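Local coordinates for thrombospondin related anonymous protein (Plasmodium falciparum, PDB 4F1J) that probably serves as a cell-surface adhesin of the malaria parasite, this piece being its magnesium-loaded von Willebrand factor A domain, at residues D6-D15 with R111-T122. Numbering follows the deposited sequence.
With EDO (1,2-ethanediol), chain J.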
loop_
_atom_site.group_PDB
_atom_site.type_symbol
_atom_site.label_atom_id
_atom_site.label_comp_id
_atom_site.label_asym_id
_atom_site.label_seq_id
_atom_site.Cartn_x
_atom_site.Cartn_y
_atom_site.Cartn_z
ATOM N N ASP A 6 -16.193 3.371 0.066
ATOM C CA ASP A 6 -16.515 4.112 1.287
ATOM C C ASP A 6 -15.670 5.396 1.341
ATOM O O ASP A 6 -14.841 5.647 0.454
ATOM C CB ASP A 6 -16.260 3.264 2.539
ATOM C CG ASP A 6 -17.153 3.658 3.727
ATOM O OD1 ASP A 6 -17.681 4.796 3.761
ATOM O OD2 ASP A 6 -17.352 2.795 4.617
ATOM N N GLU A 7 -15.922 6.224 2.356
ATOM C CA GLU A 7 -15.142 7.433 2.601
ATOM C C GLU A 7 -13.811 7.016 3.263
ATOM O O GLU A 7 -13.734 6.837 4.475
ATOM C CB GLU A 7 -15.894 8.430 3.503
ATOM C CG GLU A 7 -15.284 9.825 3.455
ATOM C CD GLU A 7 -15.975 10.881 4.332
ATOM O OE1 GLU A 7 -17.026 10.587 4.949
ATOM O OE2 GLU A 7 -15.431 12.011 4.409
ATOM N N VAL A 8 -12.776 6.860 2.440
ATOM C CA VAL A 8 -11.473 6.343 2.875
ATOM C C VAL A 8 -10.358 7.103 2.148
ATOM O O VAL A 8 -10.422 7.277 0.929
ATOM C CB VAL A 8 -11.280 4.840 2.521
ATOM C CG1 VAL A 8 -9.925 4.309 3.064
ATOM C CG2 VAL A 8 -12.431 3.937 3.055
ATOM N N ASP A 9 -9.388 7.595 2.913
ATOM C CA ASP A 9 -8.128 8.102 2.366
ATOM C C ASP A 9 -7.221 6.877 2.367
ATOM O O ASP A 9 -6.947 6.291 3.433
ATOM C CB ASP A 9 -7.544 9.253 3.195
ATOM C CG ASP A 9 -8.397 10.508 3.149
ATOM O OD1 ASP A 9 -9.086 10.735 2.115
ATOM O OD2 ASP A 9 -8.310 11.311 4.112
ATOM N N LEU A 10 -6.803 6.452 1.170
ATOM C CA LEU A 10 -6.074 5.182 1.026
ATOM C C LEU A 10 -4.667 5.502 0.541
ATOM O O LEU A 10 -4.490 6.103 -0.511
ATOM C CB LEU A 10 -6.801 4.232 0.061
ATOM C CG LEU A 10 -6.347 2.778 -0.001
ATOM C CD1 LEU A 10 -7.404 1.882 -0.649
ATOM C CD2 LEU A 10 -4.990 2.667 -0.766
ATOM N N TYR A 11 -3.692 5.150 1.366
ATOM C CA TYR A 11 -2.292 5.437 1.144
ATOM C C TYR A 11 -1.604 4.164 0.659
ATOM O O TYR A 11 -1.237 3.252 1.449
ATOM C CB TYR A 11 -1.580 5.953 2.411
ATOM C CG TYR A 11 -2.243 7.133 3.064
ATOM C CD1 TYR A 11 -3.322 6.962 3.933
ATOM C CD2 TYR A 11 -1.842 8.408 2.796
ATOM C CE1 TYR A 11 -3.954 8.056 4.510
ATOM C CE2 TYR A 11 -2.452 9.499 3.374
ATOM C CZ TYR A 11 -3.504 9.321 4.244
ATOM O OH TYR A 11 -4.126 10.446 4.781
ATOM N N LEU A 12 -1.424 4.117 -0.653
ATOM C CA LEU A 12 -0.726 3.008 -1.307
ATOM C C LEU A 12 0.804 3.222 -1.231
ATOM O O LEU A 12 1.331 4.207 -1.773
ATOM C CB LEU A 12 -1.205 2.879 -2.766
ATOM C CG LEU A 12 -0.504 1.797 -3.590
ATOM C CD1 LEU A 12 -0.720 0.404 -3.010
ATOM C CD2 LEU A 12 -1.001 1.907 -5.078
ATOM N N LEU A 13 1.518 2.301 -0.562
ATOM C CA LEU A 13 2.965 2.404 -0.409
ATOM C C LEU A 13 3.552 1.225 -1.161
ATOM O O LEU A 13 3.383 0.068 -0.756
ATOM C CB LEU A 13 3.405 2.351 1.077
ATOM C CG LEU A 13 2.640 3.187 2.095
ATOM C CD1 LEU A 13 3.359 3.237 3.435
ATOM C CD2 LEU A 13 2.280 4.584 1.647
ATOM N N MET A 14 4.234 1.526 -2.266
ATOM C CA MET A 14 4.657 0.481 -3.207
ATOM C C MET A 14 6.180 0.316 -3.167
ATOM O O MET A 14 6.912 1.195 -3.584
ATOM C CB MET A 14 4.176 0.849 -4.606
ATOM C CG MET A 14 4.528 -0.154 -5.655
ATOM S SD MET A 14 3.825 0.354 -7.234
ATOM C CE MET A 14 4.123 -1.116 -8.245
ATOM N N ASP A 15 6.618 -0.805 -2.606
ATOM C CA ASP A 15 8.021 -1.198 -2.535
ATOM C C ASP A 15 8.572 -1.246 -3.961
ATOM O O ASP A 15 7.967 -1.883 -4.833
ATOM C CB ASP A 15 8.041 -2.555 -1.853
ATOM C CG ASP A 15 9.422 -3.206 -1.737
ATOM O OD1 ASP A 15 10.324 -2.986 -2.570
ATOM O OD2 ASP A 15 9.511 -4.037 -0.813
ATOM N N ARG A 111 -8.721 13.889 5.023
ATOM C CA ARG A 111 -10.093 14.125 5.474
ATOM C C ARG A 111 -10.264 13.548 6.879
ATOM O O ARG A 111 -10.118 12.349 7.088
ATOM C CB ARG A 111 -11.110 13.497 4.514
ATOM C CG ARG A 111 -11.143 14.136 3.159
ATOM C CD ARG A 111 -12.081 13.373 2.232
ATOM N NE ARG A 111 -11.579 12.045 1.933
ATOM C CZ ARG A 111 -12.261 11.089 1.323
ATOM N NH1 ARG A 111 -13.516 11.296 0.876
ATOM N NH2 ARG A 111 -11.686 9.931 1.131
ATOM N N GLU A 112 -10.545 14.414 7.855
ATOM C CA GLU A 112 -10.791 13.976 9.217
ATOM C C GLU A 112 -11.977 13.030 9.275
ATOM O O GLU A 112 -12.018 12.142 10.121
ATOM C CB GLU A 112 -11.089 15.181 10.113
ATOM C CG GLU A 112 -9.933 16.070 10.377
ATOM C CD GLU A 112 -10.333 17.230 11.294
ATOM O OE1 GLU A 112 -11.383 17.833 11.007
ATOM O OE2 GLU A 112 -9.632 17.510 12.291
ATOM N N ASN A 113 -12.921 13.197 8.360
ATOM C CA ASN A 113 -14.139 12.406 8.338
ATOM C C ASN A 113 -13.914 11.020 7.724
ATOM O O ASN A 113 -14.748 10.148 7.911
ATOM C CB ASN A 113 -15.251 13.163 7.567
ATOM C CG ASN A 113 -16.669 12.729 7.970
ATOM O OD1 ASN A 113 -17.110 13.013 9.089
ATOM N ND2 ASN A 113 -17.400 12.076 7.048
ATOM N N ALA A 114 -12.798 10.826 6.997
ATOM C CA ALA A 114 -12.528 9.584 6.280
ATOM C C ALA A 114 -11.777 8.568 7.123
ATOM O O ALA A 114 -10.919 8.947 7.942
ATOM C CB ALA A 114 -11.722 9.892 5.017
ATOM N N ASN A 115 -12.088 7.287 6.913
ATOM C CA ASN A 115 -11.273 6.190 7.398
ATOM C C ASN A 115 -9.883 6.362 6.774
ATOM O O ASN A 115 -9.772 6.844 5.651
ATOM C CB ASN A 115 -11.830 4.827 6.971
ATOM C CG ASN A 115 -13.152 4.482 7.633
ATOM O OD1 ASN A 115 -13.300 4.624 8.840
ATOM N ND2 ASN A 115 -14.122 4.001 6.832
ATOM N N GLN A 116 -8.844 6.050 7.537
ATOM C CA GLN A 116 -7.467 6.161 7.051
ATOM C C GLN A 116 -6.890 4.759 6.937
ATOM O O GLN A 116 -6.846 4.019 7.929
ATOM C CB GLN A 116 -6.621 7.006 8.005
ATOM C CG GLN A 116 -7.189 8.397 8.279
ATOM C CD GLN A 116 -7.121 9.277 7.063
ATOM O OE1 GLN A 116 -6.063 9.403 6.471
ATOM N NE2 GLN A 116 -8.244 9.904 6.675
ATOM N N LEU A 117 -6.478 4.397 5.720
ATOM C CA LEU A 117 -6.008 3.047 5.391
ATOM C C LEU A 117 -4.687 3.134 4.644
ATOM O O LEU A 117 -4.589 3.818 3.633
ATOM C CB LEU A 117 -7.027 2.310 4.510
ATOM C CG LEU A 117 -6.623 0.967 3.908
ATOM C CD1 LEU A 117 -6.299 -0.103 5.000
ATOM C CD2 LEU A 117 -7.722 0.476 2.940
ATOM N N VAL A 118 -3.696 2.390 5.120
ATOM C CA VAL A 118 -2.431 2.224 4.428
ATOM C C VAL A 118 -2.434 0.829 3.803
ATOM O O VAL A 118 -2.771 -0.161 4.461
ATOM C CB VAL A 118 -1.219 2.369 5.410
ATOM C CG1 VAL A 118 0.104 1.886 4.760
ATOM C CG2 VAL A 118 -1.034 3.784 5.874
ATOM N N VAL A 119 -2.082 0.741 2.522
ATOM C CA VAL A 119 -1.899 -0.557 1.878
ATOM C C VAL A 119 -0.495 -0.631 1.323
ATOM O O VAL A 119 -0.100 0.208 0.484
ATOM C CB VAL A 119 -2.893 -0.796 0.762
ATOM C CG1 VAL A 119 -2.614 -2.146 0.123
ATOM C CG2 VAL A 119 -4.322 -0.761 1.326
ATOM N N ILE A 120 0.268 -1.588 1.859
ATOM C CA ILE A 120 1.671 -1.794 1.501
ATOM C C ILE A 120 1.765 -2.982 0.521
ATOM O O ILE A 120 1.259 -4.060 0.810
ATOM C CB ILE A 120 2.524 -2.092 2.757
ATOM C CG1 ILE A 120 2.645 -0.866 3.661
ATOM C CG2 ILE A 120 3.903 -2.576 2.329
ATOM C CD1 ILE A 120 2.818 -1.199 5.180
ATOM N N LEU A 121 2.424 -2.781 -0.618
ATOM C CA LEU A 121 2.824 -3.867 -1.516
ATOM C C LEU A 121 4.336 -4.061 -1.335
ATOM O O LEU A 121 5.103 -3.125 -1.523
ATOM C CB LEU A 121 2.495 -3.532 -2.969
ATOM C CG LEU A 121 1.076 -3.070 -3.319
ATOM C CD1 LEU A 121 0.976 -2.855 -4.845
ATOM C CD2 LEU A 121 0.039 -4.023 -2.777
ATOM N N THR A 122 4.768 -5.242 -0.880
ATOM C CA THR A 122 6.203 -5.407 -0.580
ATOM C C THR A 122 6.698 -6.791 -0.925
ATOM O O THR A 122 5.965 -7.748 -0.828
ATOM C CB THR A 122 6.500 -5.074 0.907
ATOM O OG1 THR A 122 7.929 -4.965 1.134
ATOM C CG2 THR A 122 5.857 -6.091 1.855
HETATM C C1 EDO J . 6.478 -5.431 -4.271
HETATM O O1 EDO J . 7.777 -4.965 -3.893
HETATM C C2 EDO J . 6.000 -4.696 -5.520
HETATM O O2 EDO J . 5.825 -3.305 -5.297
HETATM O O HOH W 1 -15.645 13.297 1.369
HETATM O O HOH W 2 -16.439 8.309 7.194
#
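E7 reaches across to N113 and R111 just before the strands begin. Its chain extends from a CG anti to the backbone N (chi1 -164°), laying CG over a guanidinium face of R111. N113 ND2 donates to E7 OE1 at 2.6 Å, on the syn side but tilted from the carboxylate plane.

D9 and R111 meet in a side-on salt bridge: NE and NH2 of R111 both donate to OD1 of D9, the NE to OD1 distance being 2.8 Å. Both come from one face of the carboxylate, NE on the syn side and NH2 from above the plane. OD2 takes the backbone N of R111 on its syn lone pair at 2.8 Å. NE2 of Q116 reaches OD2 from the anti side, 35° out of the plane. Four bonds thus fix the rotation of this buried carboxylate, and the nearby arginine probably keeps it ionised. Q116 turns its OE1 to the edge of the Y11 ring, where OH donates to it at 2.8 Å.

Strands 8-15 and 115-122 run parallel here, neighbours in the middle of the Rossmann-like sheet of the vWA domain. L121 sets CG against L12 CD1 at 3.9 Å, and both pack on L36 of helix 22-38; L13 and V118 meet on the other face.

At the magnesium end, D15 OD2 accepts from T122 OG1 at 2.7 Å, while its OD1 bonds to the metal ligand S17.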